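Local structure of insecticidal Delta-Endotoxin Cry8Ea1 (3EB7) at residues 38-41 and 47-50; 82-87 and 106-111; 441-444 and 448-451. The protein kills larvae of the underground pest Holotrichia parallela as an insecticidal delta-endotoxin, probably by inserting its helical domain into gut membranes to form pores. All coordinates share one frame; numbering follows the deposited sequence.

Contact 1: residues 38-41 and 47-50; sequences DVLW and QWEI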
loop_
_atom_site.group_PDB
_atom_site.type_symbol
_atom_site.label_atom_id
_atom_site.label_comp_id
_atom_site.label_asym_id
_atom_site.label_seq_id
_atom_site.Cartn_x
_atom_site.Cartn_y
_atom_site.Cartn_z
ATOM N N ASP A 38 12.770 18.300 -4.069
ATOM C CA ASP A 38 14.070 17.700 -3.778
ATOM C C ASP A 38 14.185 16.256 -4.208
ATOM O O ASP A 38 15.256 15.844 -4.659
ATOM C CB ASP A 38 14.398 17.752 -2.290
ATOM C CG ASP A 38 15.096 19.023 -1.891
ATOM O OD1 ASP A 38 15.677 19.012 -0.773
ATOM O OD2 ASP A 38 15.069 20.027 -2.663
ATOM N N VAL A 39 13.107 15.491 -4.029
ATOM C CA VAL A 39 13.114 14.069 -4.322
ATOM C C VAL A 39 13.017 13.879 -5.846
ATOM O O VAL A 39 13.811 13.131 -6.440
ATOM C CB VAL A 39 11.988 13.331 -3.546
ATOM C CG1 VAL A 39 11.943 11.808 -3.875
ATOM C CG2 VAL A 39 12.168 13.529 -2.057
ATOM N N LEU A 40 12.093 14.598 -6.484
ATOM C CA LEU A 40 11.816 14.403 -7.902
ATOM C C LEU A 40 12.777 15.124 -8.848
ATOM O O LEU A 40 12.984 14.708 -9.978
ATOM C CB LEU A 40 10.339 14.721 -8.205
ATOM C CG LEU A 40 9.320 13.714 -7.618
ATOM C CD1 LEU A 40 7.889 14.210 -7.747
ATOM C CD2 LEU A 40 9.469 12.338 -8.260
ATOM N N TRP A 41 13.382 16.200 -8.372
ATOM C CA TRP A 41 14.363 16.925 -9.174
ATOM C C TRP A 41 15.614 17.183 -8.334
ATOM O O TRP A 41 15.839 18.313 -7.892
ATOM C CB TRP A 41 13.766 18.213 -9.749
ATOM C CG TRP A 41 12.702 17.939 -10.771
ATOM C CD1 TRP A 41 12.886 17.583 -12.094
ATOM C CD2 TRP A 41 11.285 17.941 -10.557
ATOM N NE1 TRP A 41 11.670 17.382 -12.701
ATOM C CE2 TRP A 41 10.675 17.598 -11.786
ATOM C CE3 TRP A 41 10.468 18.228 -9.450
ATOM C CZ2 TRP A 41 9.272 17.543 -11.943
ATOM C CZ3 TRP A 41 9.086 18.161 -9.600
ATOM C CH2 TRP A 41 8.498 17.829 -10.844
ATOM N N GLN A 47 15.593 11.941 -12.296
ATOM C CA GLN A 47 14.960 10.971 -11.388
ATOM C C GLN A 47 13.803 10.240 -12.106
ATOM O O GLN A 47 13.507 9.105 -11.806
ATOM C CB GLN A 47 14.568 11.638 -10.055
ATOM C CG GLN A 47 14.194 10.691 -8.914
ATOM C CD GLN A 47 15.339 9.789 -8.450
ATOM O OE1 GLN A 47 15.101 8.677 -7.997
ATOM N NE2 GLN A 47 16.582 10.244 -8.617
ATOM N N TRP A 48 13.202 10.872 -13.110
ATOM C CA TRP A 48 12.150 10.233 -13.908
ATOM C C TRP A 48 12.634 9.088 -14.834
ATOM O O TRP A 48 11.875 8.150 -15.131
ATOM C CB TRP A 48 11.377 11.286 -14.713
ATOM C CG TRP A 48 10.798 12.383 -13.830
ATOM C CD1 TRP A 48 11.398 13.539 -13.465
ATOM C CD2 TRP A 48 9.520 12.374 -13.192
ATOM N NE1 TRP A 48 10.566 14.281 -12.651
ATOM C CE2 TRP A 48 9.402 13.587 -12.471
ATOM C CE3 TRP A 48 8.448 11.473 -13.188
ATOM C CZ2 TRP A 48 8.255 13.915 -11.738
ATOM C CZ3 TRP A 48 7.322 11.792 -12.475
ATOM C CH2 TRP A 48 7.230 12.999 -11.744
ATOM N N GLU A 49 13.884 9.186 -15.297
ATOM C CA GLU A 49 14.505 8.118 -16.093
ATOM C C GLU A 49 14.613 6.858 -15.243
ATOM O O GLU A 49 14.390 5.790 -15.736
ATOM C CB GLU A 49 15.885 8.554 -16.635
ATOM C CG GLU A 49 16.822 7.411 -17.038
ATOM C CD GLU A 49 16.387 6.658 -18.319
ATOM O OE1 GLU A 49 15.341 6.986 -18.911
ATOM O OE2 GLU A 49 17.117 5.714 -18.744
ATOM N N ILE A 50 14.926 6.998 -13.955
ATOM C CA ILE A 50 14.876 5.871 -13.011
ATOM C C ILE A 50 13.510 5.129 -12.920
ATOM O O ILE A 50 13.486 3.893 -12.834
ATOM C CB ILE A 50 15.415 6.334 -11.627
ATOM C CG1 ILE A 50 16.887 6.753 -11.788
ATOM C CG2 ILE A 50 15.250 5.236 -10.526
ATOM C CD1 ILE A 50 17.450 7.527 -10.607
HETATM O O HOH W 1 14.666 14.520 -12.219
#

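Contact 2: residues 82-87 and 106-111; sequences YQLYLT and RNRFEI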
loop_
_atom_site.group_PDB
_atom_site.type_symbol
_atom_site.label_atom_id
_atom_site.label_comp_id
_atom_site.label_asym_id
_atom_site.label_seq_id
_atom_site.Cartn_x
_atom_site.Cartn_y
_atom_site.Cartn_z
ATOM N N TYR A 82 8.462 24.093 -11.641
ATOM C CA TYR A 82 8.153 23.833 -10.242
ATOM C C TYR A 82 9.016 24.612 -9.247
ATOM O O TYR A 82 8.510 24.993 -8.200
ATOM C CB TYR A 82 8.233 22.344 -9.942
ATOM C CG TYR A 82 6.872 21.687 -9.859
ATOM C CD1 TYR A 82 6.394 20.877 -10.905
ATOM C CD2 TYR A 82 6.054 21.880 -8.721
ATOM C CE1 TYR A 82 5.132 20.277 -10.820
ATOM C CE2 TYR A 82 4.821 21.291 -8.618
ATOM C CZ TYR A 82 4.362 20.492 -9.670
ATOM O OH TYR A 82 3.132 19.919 -9.555
ATOM N N GLN A 83 10.303 24.831 -9.557
ATOM C CA GLN A 83 11.180 25.672 -8.705
ATOM C C GLN A 83 10.645 27.101 -8.612
ATOM O O GLN A 83 10.573 27.669 -7.533
ATOM C CB GLN A 83 12.624 25.709 -9.210
ATOM C CG GLN A 83 13.106 24.366 -9.708
ATOM C CD GLN A 83 14.329 23.874 -8.978
ATOM O OE1 GLN A 83 14.271 23.549 -7.772
ATOM N NE2 GLN A 83 15.455 23.792 -9.702
ATOM N N LEU A 84 10.248 27.639 -9.756
ATOM C CA LEU A 84 9.692 28.970 -9.872
ATOM C C LEU A 84 8.345 29.109 -9.146
ATOM O O LEU A 84 8.065 30.143 -8.550
ATOM C CB LEU A 84 9.551 29.353 -11.346
ATOM C CG LEU A 84 10.802 29.241 -12.215
ATOM C CD1 LEU A 84 10.432 29.403 -13.669
ATOM C CD2 LEU A 84 11.867 30.271 -11.822
ATOM N N TYR A 85 7.513 28.073 -9.221
ATOM C CA TYR A 85 6.266 28.032 -8.461
ATOM C C TYR A 85 6.556 27.955 -6.960
ATOM O O TYR A 85 5.939 28.666 -6.177
ATOM C CB TYR A 85 5.409 26.858 -8.902
ATOM C CG TYR A 85 4.136 26.679 -8.124
ATOM C CD1 TYR A 85 3.185 27.718 -8.031
ATOM C CD2 TYR A 85 3.842 25.453 -7.510
ATOM C CE1 TYR A 85 2.002 27.534 -7.320
ATOM C CE2 TYR A 85 2.650 25.265 -6.784
ATOM C CZ TYR A 85 1.739 26.297 -6.710
ATOM O OH TYR A 85 0.566 26.110 -6.011
ATOM N N LEU A 86 7.501 27.110 -6.555
ATOM C CA LEU A 86 7.909 27.117 -5.136
ATOM C C LEU A 86 8.432 28.486 -4.673
ATOM O O LEU A 86 8.070 28.955 -3.587
ATOM C CB LEU A 86 8.951 26.036 -4.842
ATOM C CG LEU A 86 9.472 25.961 -3.409
ATOM C CD1 LEU A 86 8.339 25.591 -2.452
ATOM C CD2 LEU A 86 10.653 24.987 -3.324
ATOM N N THR A 87 9.275 29.128 -5.479
ATOM C CA THR A 87 9.814 30.433 -5.102
ATOM C C THR A 87 8.700 31.499 -5.037
ATOM O O THR A 87 8.715 32.342 -4.145
ATOM C CB THR A 87 10.985 30.865 -6.018
ATOM O OG1 THR A 87 12.071 29.954 -5.836
ATOM C CG2 THR A 87 11.479 32.301 -5.693
ATOM N N ARG A 106 -0.076 33.069 -8.996
ATOM C CA ARG A 106 -1.192 32.644 -9.820
ATOM C C ARG A 106 -0.684 32.240 -11.217
ATOM O O ARG A 106 -1.043 31.187 -11.752
ATOM C CB ARG A 106 -2.191 33.787 -9.916
ATOM C CG ARG A 106 -3.470 33.464 -10.617
ATOM C CD ARG A 106 -4.153 34.729 -11.168
ATOM N NE ARG A 106 -4.230 35.788 -10.160
ATOM C CZ ARG A 106 -4.251 37.091 -10.434
ATOM N NH1 ARG A 106 -4.204 37.513 -11.702
ATOM N NH2 ARG A 106 -4.315 37.975 -9.433
ATOM N N ASN A 107 0.168 33.090 -11.785
ATOM C CA ASN A 107 0.777 32.872 -13.090
ATOM C C ASN A 107 1.646 31.593 -13.151
ATOM O O ASN A 107 1.612 30.870 -14.129
ATOM C CB ASN A 107 1.528 34.164 -13.503
ATOM C CG ASN A 107 2.599 33.942 -14.580
ATOM O OD1 ASN A 107 2.294 33.590 -15.733
ATOM N ND2 ASN A 107 3.868 34.202 -14.213
ATOM N N ARG A 108 2.384 31.289 -12.090
ATOM C CA ARG A 108 3.246 30.104 -12.083
ATOM C C ARG A 108 2.402 28.820 -12.040
ATOM O O ARG A 108 2.765 27.814 -12.635
ATOM C CB ARG A 108 4.218 30.119 -10.885
ATOM C CG ARG A 108 5.280 31.196 -10.902
ATOM C CD ARG A 108 6.219 31.026 -12.061
ATOM N NE ARG A 108 7.097 32.191 -12.207
ATOM C CZ ARG A 108 7.696 32.546 -13.353
ATOM N NH1 ARG A 108 7.525 31.822 -14.464
ATOM N NH2 ARG A 108 8.478 33.628 -13.383
ATOM N N PHE A 109 1.300 28.892 -11.290
ATOM C CA PHE A 109 0.362 27.822 -11.068
ATOM C C PHE A 109 -0.347 27.493 -12.376
ATOM O O PHE A 109 -0.535 26.319 -12.704
ATOM C CB PHE A 109 -0.664 28.242 -9.983
ATOM C CG PHE A 109 -1.940 27.441 -10.021
ATOM C CD1 PHE A 109 -2.092 26.305 -9.217
ATOM C CD2 PHE A 109 -2.989 27.803 -10.898
ATOM C CE1 PHE A 109 -3.265 25.532 -9.298
ATOM C CE2 PHE A 109 -4.143 27.056 -10.983
ATOM C CZ PHE A 109 -4.285 25.904 -10.185
ATOM N N GLU A 110 -0.732 28.531 -13.115
ATOM C CA GLU A 110 -1.437 28.359 -14.382
ATOM C C GLU A 110 -0.506 27.809 -15.427
ATOM O O GLU A 110 -0.916 27.051 -16.286
ATOM C CB GLU A 110 -2.017 29.684 -14.872
ATOM C CG GLU A 110 -3.182 30.251 -14.033
ATOM C CD GLU A 110 -3.556 31.699 -14.446
ATOM O OE1 GLU A 110 -3.127 32.156 -15.532
ATOM O OE2 GLU A 110 -4.274 32.385 -13.683
ATOM N N ILE A 111 0.761 28.189 -15.351
ATOM C CA ILE A 111 1.776 27.608 -16.245
ATOM C C ILE A 111 1.951 26.119 -15.954
ATOM O O ILE A 111 2.060 25.321 -16.877
ATOM C CB ILE A 111 3.150 28.369 -16.177
ATOM C CG1 ILE A 111 3.070 29.699 -16.963
ATOM C CG2 ILE A 111 4.325 27.462 -16.628
ATOM C CD1 ILE A 111 4.053 30.758 -16.500
#

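Contact 3: residues 441-444 and 448-451; sequences NTVY and ITQI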
loop_
_atom_site.group_PDB
_atom_site.type_symbol
_atom_site.label_atom_id
_atom_site.label_comp_id
_atom_site.label_asym_id
_atom_site.label_seq_id
_atom_site.Cartn_x
_atom_site.Cartn_y
_atom_site.Cartn_z
ATOM N N ASN A 441 -6.500 0.626 15.920
ATOM C CA ASN A 441 -7.682 1.353 15.414
ATOM C C ASN A 441 -8.024 2.607 16.263
ATOM O O ASN A 441 -9.128 2.743 16.829
ATOM C CB ASN A 441 -8.896 0.424 15.309
ATOM C CG ASN A 441 -8.729 -0.640 14.255
ATOM O OD1 ASN A 441 -8.130 -0.396 13.203
ATOM N ND2 ASN A 441 -9.262 -1.834 14.526
ATOM N N THR A 442 -7.058 3.510 16.346
ATOM C CA THR A 442 -7.176 4.741 17.108
ATOM C C THR A 442 -8.128 5.672 16.397
ATOM O O THR A 442 -8.057 5.811 15.186
ATOM C CB THR A 442 -5.793 5.427 17.272
ATOM O OG1 THR A 442 -4.927 4.548 17.991
ATOM C CG2 THR A 442 -5.871 6.760 18.044
ATOM N N VAL A 443 -9.006 6.309 17.170
ATOM C CA VAL A 443 -9.929 7.349 16.684
ATOM C C VAL A 443 -9.468 8.674 17.284
ATOM O O VAL A 443 -9.394 8.814 18.525
ATOM C CB VAL A 443 -11.416 7.022 17.079
ATOM C CG1 VAL A 443 -12.407 8.058 16.536
ATOM C CG2 VAL A 443 -11.799 5.653 16.563
ATOM N N TYR A 444 -9.144 9.613 16.390
ATOM C CA TYR A 444 -8.692 10.963 16.740
ATOM C C TYR A 444 -9.828 11.969 16.910
ATOM O O TYR A 444 -10.783 11.955 16.136
ATOM C CB TYR A 444 -7.680 11.493 15.703
ATOM C CG TYR A 444 -6.512 10.545 15.546
ATOM C CD1 TYR A 444 -6.546 9.529 14.593
ATOM C CD2 TYR A 444 -5.395 10.633 16.389
ATOM C CE1 TYR A 444 -5.494 8.622 14.465
ATOM C CE2 TYR A 444 -4.349 9.742 16.272
ATOM C CZ TYR A 444 -4.402 8.738 15.306
ATOM O OH TYR A 444 -3.363 7.853 15.181
ATOM N N ILE A 448 -10.090 13.458 10.694
ATOM C CA ILE A 448 -10.918 12.475 10.024
ATOM C C ILE A 448 -10.172 11.132 10.117
ATOM O O ILE A 448 -9.027 11.015 9.649
ATOM C CB ILE A 448 -11.180 12.893 8.529
ATOM C CG1 ILE A 448 -11.949 14.231 8.484
ATOM C CG2 ILE A 448 -11.889 11.761 7.753
ATOM C CD1 ILE A 448 -12.160 14.873 7.122
ATOM N N THR A 449 -10.778 10.138 10.772
ATOM C CA THR A 449 -10.145 8.819 10.894
ATOM C C THR A 449 -10.687 7.882 9.829
ATOM O O THR A 449 -11.891 7.703 9.721
ATOM C CB THR A 449 -10.351 8.218 12.313
ATOM O OG1 THR A 449 -10.107 9.245 13.298
ATOM C CG2 THR A 449 -9.392 7.122 12.553
ATOM N N GLN A 450 -9.807 7.298 9.016
ATOM C CA GLN A 450 -10.242 6.261 8.059
ATOM C C GLN A 450 -9.973 4.884 8.625
ATOM O O GLN A 450 -8.859 4.613 9.080
ATOM C CB GLN A 450 -9.545 6.412 6.703
ATOM C CG GLN A 450 -9.955 7.681 5.964
ATOM C CD GLN A 450 -9.230 7.838 4.644
ATOM O OE1 GLN A 450 -8.474 6.963 4.229
ATOM N NE2 GLN A 450 -9.466 8.940 3.973
ATOM N N ILE A 451 -11.001 4.030 8.616
ATOM C CA ILE A 451 -10.923 2.704 9.187
ATOM C C ILE A 451 -11.495 1.748 8.173
ATOM O O ILE A 451 -12.721 1.608 8.081
ATOM C CB ILE A 451 -11.767 2.530 10.485
ATOM C CG1 ILE A 451 -11.614 3.746 11.425
ATOM C CG2 ILE A 451 -11.469 1.137 11.142
ATOM C CD1 ILE A 451 -10.456 3.656 12.429
HETATM O O HOH W 2 -11.945 10.808 13.800
#

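Contact 1: residues 38-41 and 47-50
Two indoles, Trp-41 and Trp-48, meet through their pyrrole portions between helix 26-40 and helix 47-59. Their five-membered rings have centroids 5.0 Å apart and planes inclined at 49°, an oblique meeting. NE1 of Trp-48 comes within 3.3 Å of NE1 of Trp-41; both are donors, and no bond joins them. The Trp-41 nitrogen instead gives its proton to the carbonyl of Leu-75, which fixes how that indole is turned. The benzo sides also touch, CZ2 of Trp-41 to CZ2 of Trp-48 at 3.8 Å. Leu-40 completes the tight part: its CD2 methyl sits over one face of the Trp-48 ring, toward the rim and 4.0 Å from CZ2, and both residues are buried, with Leu-142 of helix 133-153 packed against them. The other side of the contact is looser and wetter. Here a water bridges the backbones, donating to Leu-40 O at 2.8 Å and accepting from Gln-47 N at 2.7 Å. With CG anti to the backbone N (chi1 -167°), Gln-47 brings its CG to 3.5 Å from Val-39 O, while its amide oxygen pairs with the Thr-9 hydroxyl. A helix break bridged by a water, between 26-40 and 47-59, is consistent with the interrupted second helix seen in the helical-bundle domain of Cry toxins.

Contact 2: residues 82-87 and 106-111
Arg-108 passes across Leu-84 and runs counter to Tyr-85, meeting both with its aliphatic carbons. CB, pointing toward the other helix, sits at the edge of the Tyr-85 ring, 3.9 Å from CD1. Beyond it the chain bends at chi2 (-64°), and this bend carries CG and CD past Leu-84: CG lies 3.8 Å from Leu-84 O, and CD rests 3.8 Å from CB of Leu-84. Farther out, the guanidinium is sandwiched: Leu-84 CD1 lies over one face, toward the rim, and ND2 of Asn-107 over the centre of the opposite one. The grip on Leu-84 is van der Waals; the charge itself has a long, weak ion pair with Asp-104. Tyr-85 and Phe-109 behave differently. With CG anti to the backbone N in each (chi1 177° in Tyr-85), the two side chains run side by side, pointing the same way; CE1 of Tyr-85 comes 3.8 Å from CB of Phe-109, and the tyrosine OH lies at the edge of the Phe-109 ring. That hydroxyl bonds Asp-149 of helix 133-153, and Phe-109 meets Tyr-167 edge-to-face. No hydrogen bond crosses between the segments. Their axes pass 8.9 Å apart at 152°, an antiparallel packing of consecutive helices with an outer side where Leu-84 is exposed and Arg-108 partly so, and an aromatic inner side, as expected of amphipathic outer helices wrapped round the central helix in the Cry toxin bundle.

Contact 3: residues 441-444 and 448-451
The Tyr-444 ring presents its edge to Thr-449, whose OG1 lies near the ring plane, 3.8 Å from CD1. Over one face of the same ring sits the CG2 methyl of Thr-442, offset toward the rim, and Lys-447 adds a cation-pi interaction. The other flat group, the Asn-441 amide, meets the second segment only lightly: OD1 is 4.2 Å from CG2 of Ile-451. Its orientation is set from elsewhere, by Lys-455 bonding the oxygen and the Arg-488 carbonyl receiving the NH2. Thr-449 carries the contact. Its hydroxyl, beside the backbone N at chi1 -44°, accepts a fairly straight hydrogen bond from Tyr-444 N (3.3 Å, 159°), and its methyl presses to 3.2 Å from Thr-442 O, a tight approach. The two branches of Thr-449 thus meet the backbone at separate points, OG1 at Tyr-444 N and CG2 at Thr-442 O. A water donates to Tyr-444 O at 2.9 Å, but its 2.5 Å separation from Thr-449 OG1 is too short to be trusted in detail. No backbone hydrogen bond links the segments. Strand 442-443 pairs with strand 482-491, whereas strand 448-452 runs between 234-235 and 578-588, so the chain passes here from one sheet to another, with side chains between them, as in the beta-sandwich that forms the C-terminal domain of three-domain Cry toxins.

Overall arrangement
Contacts 1 and 2 belong to the same N-terminal helical bundle, and follow each other along the chain: helix 47-59, which ends contact 1, leads into helix 65-93, which opens contact 2. Their centres are about 19 Å apart, yet they touch, Trp-41 CH2 lying 3.7 Å from Tyr-82 CD1. Both also lean on helix 133-153, so one central helix serves as common backing. Contact 3 stands apart in the beta-rich C-terminal part, its centre about 33 Å from that of contact 1 and about 35 Å from that of contact 2, with nearest atoms about 22 Å from contact 1 and about 21 Å from contact 2. The set therefore contrasts helix packing in the probable pore-forming domain with sheet-to-sheet packing.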